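Local structure of acetyl-CoA acetyltransferase (Elizabethkingia anophelis NUHP1, 6BN2) at residues Asn52-Gln57 with Gly82-Thr87; Asp114-Val119 with Ser268-Glu273; Asp319-Asn324 with Leu338-Ala343. The protein probably catalyses the condensation of two acetyl-CoA molecules to acetoacetyl-CoA with release of CoA, and the reverse thiolysis. One frame throughout, in Å; residues are numbered along the deposited sequence.

Overall arrangement
Contacts 1 and 2 adjoin, with centres 14 Å apart, and both lie toward the periphery about 24 Å from the centre of the chain. They share partners: Glu55 of contact 1 forms a salt bridge with Lys271 of contact 2, and Gln57 meets the backbone N of Glu116. Contact 3 belongs to the C-terminal thiolase domain; its centre is about 17 Å from that of the chain, so it lies deeper, yet it reaches the same sheet as contact 2. All three are partly buried. Contact 1 is apolar packing with a water bridge between loops, contact 2 is hydrogen bonding at a helix start, with the aliphatic part of Lys271 packed on Glu116, and contact 3 is aromatic-aliphatic packing beside an edge strand.

Contact 1: residues Asn52-Gln57 with Gly82-Thr87; sequences NPAEIQ and GLPNTT
Leu83 meets both Pro53 and Ile56 through one methyl, CD2. It lies 3.8 Å from Ile56 CB, the side chains of Leu83 and Ile56 crossing at about a right angle. The same CD2 is 3.7 Å from Pro53 CB, but Pro53 has a second conformer, so this distance is doubtful. Pro84 extends the apolar patch, its CD against Pro53 CB and its CG near Ala54. At the other end, the CG2 methyls of Ile56 and Thr87 meet at 4.1 Å.

No direct hydrogen bond joins the two segments; a water does so instead. It donates to Ile56 O at 2.7 Å and to Thr87 OG1 at 2.7 Å, with a weak third bond to Pro53 O. Thr87 OG1 in turn donates to Pro84 O at 2.8 Å, and Thr87 N reaches that oxygen from the same face of its carbonyl plane. Two donors thus grip one acceptor.

Asn52 OD1 accepts from Ala54 N at 3.0 Å in an Asx turn, Gly82 completes a Schellman motif after helix 73-80, and Pro84-Thr87 forms a type I turn. Each segment is a loop leading from a helix into a strand, and strands 59-62 and 89-93 are parallel neighbours, so the pairing is that of adjacent helix-to-strand connections in the N-terminal alpha/beta part of a thiolase.

Contact 2: residues Asp114-Val119 with Ser268-Glu273; sequences DVEAIV and SKEKME
The carboxylate of Glu116 is met by Ser268 from above its plane: OG donates to Glu116 OE1 at 2.6 Å, 53° out of that plane. A water also donates to this OE1, and the other oxygen, OE2, forms a salt bridge with Lys10. The second flat group is the Glu116 carbonyl, whose O accepts from Ser268 N at 3.1 Å, with the donor tilted 29° from the carbonyl plane. Ser268 therefore holds both the backbone and the side chain of one residue.

Its hydroxyl works twice. Placed between the backbone N and the carbonyl carbon (chi1 68°), OG also accepts from Lys271 N at 3.1 Å, making Ser268 the N-cap of helix 269-274. Lys271 packs alongside with its aliphatic part: CB lies 3.8 Å from Glu116 CB, and bends at chi2 and chi3 bring CE to 3.9 Å from the same atom, while NZ goes on to Glu55.

Glu270 OE1 lies 4.4 Å from Glu116 OE1, a pair of like charges bridged by the water that donates to both. The helix N-terminus, Lys10 and the serine hydroxyl would all tend to stabilise the Glu116 anion, probably offsetting that repulsion.

Contact 3: residues Asp319-Asn324 with Leu338-Ala343; sequences DFFEFN and LGLDAA
Phe320 makes a marginal approach to Ala343, CE2 to the backbone O at 4.4 Å, where strand 320-323 packs against the end of helix 328-338 and the loop that follows it. The strand is the outermost one, within this chain, of the nine-stranded mixed sheet of the thiolase fold. The CB of Phe320 is directed away from 338-343, those of Phe321 and Phe323 toward it.

Phe321, next in the strand, offers a ring face. Leu340 CD1 sits over the ring centre, 4.0 Å from the centroid and 8° off the normal, the geometry of a CH-pi contact. The other methyl, CD2, is displaced to the rim at 3.7 Å from Phe321 CZ; both branches of Leu340 are thus used on one ring.

Two residues on, Phe323 CE2 and Leu340 CD1 meet tip to tip, and Phe323 CZ approaches Leu338 CD1 at 3.5 Å, a distance that is doubtful because this ring has two conformers. Leu304 of helix 300-311 touches Phe321 and Phe323. The Phe323 side chain lies about 8 Å from that of Cys386, a predicted catalytic proton acceptor.

Gly339, with positive phi, ends helix 328-338 in a Schellman motif and belongs to a calcium site seen for this protein, although no ion is bound to this chain there; the Leu340 side chain is about 6 Å from a bound calcium ion. Beyond Leu340 the loop folds into an Asx turn, where Ala343 N donates to Asp341 OD2 at 2.9 Å from above the carboxylate plane.

Contact 1: residues Asn52-Gln57 with Gly82-Thr87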
# COMPACT_ATOMS: atom_id res chain seq x y z
N ASN A 52 3.80 21.24 14.98
CA ASN A 52 2.95 20.53 15.93
C ASN A 52 2.50 19.23 15.28
O ASN A 52 1.82 19.27 14.25
CB ASN A 52 1.75 21.41 16.30
CG ASN A 52 0.76 20.73 17.24
OD1 ASN A 52 0.91 19.56 17.59
ND2 ASN A 52 -0.25 21.48 17.65
N PRO A 53 2.85 18.06 15.83
CA PRO A 53 2.50 16.80 15.16
C PRO A 53 1.00 16.63 14.92
O PRO A 53 0.61 15.94 13.97
CB PRO A 53 3.04 15.73 16.12
CG PRO A 53 4.18 16.42 16.82
CD PRO A 53 3.72 17.84 17.00
N ALA A 54 0.16 17.27 15.74
CA ALA A 54 -1.28 17.10 15.56
C ALA A 54 -1.80 17.82 14.32
O ALA A 54 -2.97 17.64 13.96
CB ALA A 54 -2.03 17.59 16.80
N GLU A 55 -0.97 18.62 13.64
CA GLU A 55 -1.42 19.21 12.38
C GLU A 55 -1.47 18.18 11.25
O GLU A 55 -2.15 18.43 10.24
CB GLU A 55 -0.50 20.35 11.97
CG GLU A 55 -0.55 21.58 12.90
CD GLU A 55 -1.76 22.47 12.66
OE1 GLU A 55 -2.55 22.18 11.74
OE2 GLU A 55 -1.90 23.49 13.38
N ILE A 56 -0.77 17.06 11.39
CA ILE A 56 -0.69 16.06 10.32
C ILE A 56 -1.98 15.25 10.27
O ILE A 56 -2.39 14.66 11.28
CB ILE A 56 0.53 15.14 10.53
CG1 ILE A 56 1.83 15.93 10.43
CG2 ILE A 56 0.52 13.99 9.50
CD1 ILE A 56 1.95 16.76 9.14
N GLN A 57 -2.62 15.20 9.10
CA GLN A 57 -3.94 14.56 9.00
C GLN A 57 -3.90 13.15 8.41
O GLN A 57 -4.92 12.44 8.46
CB GLN A 57 -4.88 15.43 8.17
CG GLN A 57 -5.24 16.72 8.90
CD GLN A 57 -6.00 17.67 8.01
OE1 GLN A 57 -5.41 18.53 7.35
NE2 GLN A 57 -7.32 17.51 7.96
N GLY A 82 6.40 10.19 16.94
CA GLY A 82 5.75 11.10 17.85
C GLY A 82 4.45 11.69 17.35
O GLY A 82 3.92 12.60 18.00
N LEU A 83 3.94 11.22 16.21
CA LEU A 83 2.60 11.63 15.81
C LEU A 83 1.58 11.01 16.77
O LEU A 83 1.81 9.91 17.29
CB LEU A 83 2.30 11.19 14.38
CG LEU A 83 3.11 11.98 13.33
CD1 LEU A 83 3.04 11.36 11.96
CD2 LEU A 83 2.56 13.40 13.26
N PRO A 84 0.47 11.69 17.03
CA PRO A 84 -0.50 11.17 18.00
C PRO A 84 -1.28 9.99 17.44
O PRO A 84 -1.32 9.75 16.23
CB PRO A 84 -1.42 12.36 18.26
CG PRO A 84 -1.34 13.17 17.02
CD PRO A 84 0.12 13.05 16.58
N ASN A 85 -1.93 9.25 18.35
CA ASN A 85 -2.73 8.09 17.96
C ASN A 85 -4.01 8.49 17.25
O ASN A 85 -4.79 7.60 16.87
CB ASN A 85 -3.01 7.21 19.19
CG ASN A 85 -3.85 7.90 20.26
OD1 ASN A 85 -4.63 8.81 20.00
ND2 ASN A 85 -3.71 7.42 21.50
N THR A 86 -4.24 9.79 17.04
CA THR A 86 -5.35 10.27 16.24
C THR A 86 -4.98 10.43 14.76
O THR A 86 -5.80 10.90 13.98
CB THR A 86 -5.87 11.60 16.82
OG1 THR A 86 -4.77 12.52 16.99
CG2 THR A 86 -6.53 11.37 18.19
N THR A 87 -3.76 10.04 14.37
CA THR A 87 -3.28 10.20 13.00
C THR A 87 -3.56 8.95 12.16
O THR A 87 -2.96 7.89 12.43
CB THR A 87 -1.77 10.45 12.99
OG1 THR A 87 -1.45 11.45 13.98
CG2 THR A 87 -1.32 10.95 11.61
O HOH W 1 -2.12 14.07 13.90

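Contact 2: residues Asp114-Val119 with Ser268-Glu273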
# COMPACT_ATOMS: atom_id res chain seq x y z
N ASP A 114 -9.38 17.13 0.95
CA ASP A 114 -9.64 16.32 2.13
C ASP A 114 -8.67 16.57 3.27
O ASP A 114 -9.05 16.36 4.43
CB ASP A 114 -9.60 14.84 1.76
CG ASP A 114 -10.73 14.45 0.87
OD1 ASP A 114 -11.88 14.77 1.24
OD2 ASP A 114 -10.47 13.84 -0.19
N VAL A 115 -7.44 16.99 2.98
CA VAL A 115 -6.47 17.28 4.03
C VAL A 115 -5.74 18.57 3.69
O VAL A 115 -5.59 18.94 2.52
CB VAL A 115 -5.44 16.15 4.23
CG1 VAL A 115 -6.15 14.83 4.63
CG2 VAL A 115 -4.61 15.99 2.96
N GLU A 116 -5.27 19.26 4.74
CA GLU A 116 -4.45 20.46 4.60
C GLU A 116 -2.98 20.20 4.89
O GLU A 116 -2.14 21.01 4.48
CB GLU A 116 -4.95 21.55 5.54
CG GLU A 116 -6.42 21.92 5.33
CD GLU A 116 -6.64 22.68 4.04
OE1 GLU A 116 -6.02 23.77 3.85
OE2 GLU A 116 -7.45 22.20 3.22
N ALA A 117 -2.65 19.12 5.59
CA ALA A 117 -1.26 18.80 5.90
C ALA A 117 -1.16 17.29 5.99
O ALA A 117 -2.00 16.65 6.63
CB ALA A 117 -0.81 19.43 7.23
N ILE A 118 -0.13 16.73 5.34
CA ILE A 118 -0.02 15.28 5.19
C ILE A 118 1.45 14.92 5.07
O ILE A 118 2.25 15.68 4.50
CB ILE A 118 -0.87 14.80 3.99
CG1 ILE A 118 -0.79 13.28 3.82
CG2 ILE A 118 -0.48 15.52 2.70
CD1 ILE A 118 -1.91 12.72 2.90
N VAL A 119 1.83 13.77 5.65
CA VAL A 119 3.19 13.24 5.54
C VAL A 119 3.20 12.17 4.47
O VAL A 119 2.30 11.31 4.43
CB VAL A 119 3.67 12.64 6.88
CG1 VAL A 119 4.91 11.77 6.68
CG2 VAL A 119 3.93 13.75 7.93
N SER A 268 -1.37 22.52 1.93
CA SER A 268 -2.05 23.53 1.13
C SER A 268 -1.44 24.91 1.37
O SER A 268 -0.75 25.17 2.37
CB SER A 268 -3.53 23.58 1.48
OG SER A 268 -3.71 24.07 2.80
N LYS A 269 -1.71 25.82 0.43
CA LYS A 269 -1.29 27.21 0.59
C LYS A 269 -1.86 27.82 1.86
O LYS A 269 -1.15 28.48 2.63
CB LYS A 269 -1.72 28.01 -0.64
CG LYS A 269 -1.38 29.51 -0.58
CD LYS A 269 -1.58 30.15 -1.94
CE LYS A 269 -1.32 31.65 -1.90
NZ LYS A 269 -2.40 32.35 -1.15
N GLU A 270 -3.16 27.61 2.09
CA GLU A 270 -3.81 28.22 3.24
C GLU A 270 -3.19 27.73 4.54
O GLU A 270 -2.92 28.53 5.44
CB GLU A 270 -5.31 27.92 3.19
CG GLU A 270 -6.11 28.49 4.32
CD GLU A 270 -7.58 28.10 4.23
OE1 GLU A 270 -7.99 27.60 3.16
OE2 GLU A 270 -8.30 28.27 5.23
N LYS A 271 -2.90 26.43 4.63
CA LYS A 271 -2.33 25.89 5.86
C LYS A 271 -0.90 26.38 6.09
O LYS A 271 -0.56 26.79 7.20
CB LYS A 271 -2.40 24.36 5.84
CG LYS A 271 -1.75 23.65 7.02
CD LYS A 271 -2.30 24.04 8.39
CE LYS A 271 -3.74 23.58 8.63
NZ LYS A 271 -4.12 23.73 10.08
N MET A 272 -0.05 26.35 5.06
CA MET A 272 1.32 26.78 5.30
C MET A 272 1.38 28.27 5.64
O MET A 272 2.18 28.67 6.49
CB MET A 272 2.23 26.45 4.11
CG MET A 272 2.11 27.37 2.93
SD MET A 272 3.14 26.80 1.55
CE MET A 272 2.82 28.16 0.42
N GLU A 273 0.51 29.08 5.05
CA GLU A 273 0.53 30.51 5.37
C GLU A 273 -0.00 30.76 6.78
O GLU A 273 0.51 31.63 7.49
CB GLU A 273 -0.25 31.30 4.32
CG GLU A 273 0.48 31.35 3.00
CD GLU A 273 -0.25 32.12 1.92
OE1 GLU A 273 -1.37 32.61 2.17
OE2 GLU A 273 0.30 32.23 0.80
O HOH W 2 -7.01 25.02 1.62

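Contact 3: residues Asp319-Asn324 with Leu338-Ala343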
# COMPACT_ATOMS: atom_id res chain seq x y z
N ASP A 319 15.40 22.17 -15.30
CA ASP A 319 16.80 22.50 -15.05
C ASP A 319 17.60 21.29 -14.58
O ASP A 319 18.76 21.12 -14.98
CB ASP A 319 16.89 23.62 -14.02
CG ASP A 319 16.36 24.95 -14.54
OD1 ASP A 319 16.54 25.23 -15.74
OD2 ASP A 319 15.78 25.72 -13.75
N PHE A 320 17.02 20.46 -13.72
CA PHE A 320 17.72 19.31 -13.16
C PHE A 320 16.76 18.14 -13.03
O PHE A 320 15.56 18.33 -12.80
CB PHE A 320 18.34 19.64 -11.79
CG PHE A 320 19.51 20.55 -11.91
CD1 PHE A 320 19.35 21.93 -11.83
CD2 PHE A 320 20.77 20.04 -12.19
CE1 PHE A 320 20.44 22.79 -12.01
CE2 PHE A 320 21.87 20.89 -12.35
CZ PHE A 320 21.70 22.26 -12.27
N PHE A 321 17.32 16.94 -13.15
CA PHE A 321 16.56 15.69 -13.12
C PHE A 321 17.14 14.76 -12.07
O PHE A 321 18.36 14.71 -11.88
CB PHE A 321 16.63 14.95 -14.46
CG PHE A 321 16.13 15.74 -15.64
CD1 PHE A 321 16.96 16.64 -16.29
CD2 PHE A 321 14.83 15.55 -16.11
CE1 PHE A 321 16.52 17.36 -17.39
CE2 PHE A 321 14.37 16.27 -17.22
CZ PHE A 321 15.21 17.17 -17.86
N GLU A 322 16.26 13.97 -11.45
CA GLU A 322 16.69 12.83 -10.63
C GLU A 322 15.99 11.60 -11.20
O GLU A 322 14.77 11.49 -11.09
CB GLU A 322 16.32 13.01 -9.16
CG GLU A 322 17.19 13.99 -8.42
CD GLU A 322 18.54 13.40 -8.05
OE1 GLU A 322 19.54 14.15 -8.13
OE2 GLU A 322 18.60 12.21 -7.67
N PHE A 323 16.75 10.72 -11.84
CA PHE A 323 16.26 9.43 -12.32
C PHE A 323 16.90 8.34 -11.48
O PHE A 323 18.13 8.23 -11.44
CB PHE A 323 16.64 9.21 -13.79
CG PHE A 323 15.74 9.88 -14.77
CD1 PHE A 323 14.58 9.26 -15.20
CD2 PHE A 323 16.10 11.10 -15.33
CE1 PHE A 323 13.76 9.87 -16.15
CE2 PHE A 323 15.28 11.71 -16.26
CZ PHE A 323 14.11 11.10 -16.67
N ASN A 324 16.08 7.52 -10.82
CA ASN A 324 16.68 6.55 -9.92
C ASN A 324 17.54 5.55 -10.70
O ASN A 324 17.15 5.06 -11.76
CB ASN A 324 15.64 5.79 -9.11
CG ASN A 324 16.27 5.07 -7.93
OD1 ASN A 324 16.94 5.69 -7.09
ND2 ASN A 324 16.09 3.76 -7.86
N LEU A 338 15.50 10.15 -23.87
CA LEU A 338 14.99 11.50 -23.70
C LEU A 338 15.97 12.56 -24.19
O LEU A 338 15.60 13.74 -24.25
CB LEU A 338 14.67 11.76 -22.22
CG LEU A 338 13.53 10.92 -21.65
CD1 LEU A 338 13.50 11.08 -20.12
CD2 LEU A 338 12.21 11.34 -22.28
N GLY A 339 17.19 12.18 -24.54
CA GLY A 339 18.16 13.14 -25.02
C GLY A 339 18.67 14.07 -23.95
O GLY A 339 19.01 15.22 -24.23
N LEU A 340 18.75 13.59 -22.72
CA LEU A 340 19.11 14.45 -21.60
C LEU A 340 20.62 14.65 -21.52
O LEU A 340 21.41 13.75 -21.80
CB LEU A 340 18.61 13.88 -20.28
CG LEU A 340 17.11 13.61 -20.21
CD1 LEU A 340 16.77 13.15 -18.82
CD2 LEU A 340 16.32 14.85 -20.58
N ASP A 341 21.00 15.86 -21.11
CA ASP A 341 22.37 16.17 -20.78
C ASP A 341 22.74 15.52 -19.45
O ASP A 341 22.16 15.85 -18.42
CB ASP A 341 22.51 17.69 -20.68
CG ASP A 341 23.92 18.14 -20.39
OD1 ASP A 341 24.15 19.37 -20.50
OD2 ASP A 341 24.80 17.30 -20.09
N ALA A 342 23.72 14.60 -19.47
CA ALA A 342 24.08 13.90 -18.24
C ALA A 342 24.57 14.85 -17.15
O ALA A 342 24.52 14.50 -15.96
CB ALA A 342 25.13 12.84 -18.54
N ALA A 343 25.03 16.05 -17.51
CA ALA A 343 25.46 17.03 -16.51
C ALA A 343 24.31 17.61 -15.71
O ALA A 343 24.56 18.32 -14.73
CB ALA A 343 26.23 18.17 -17.18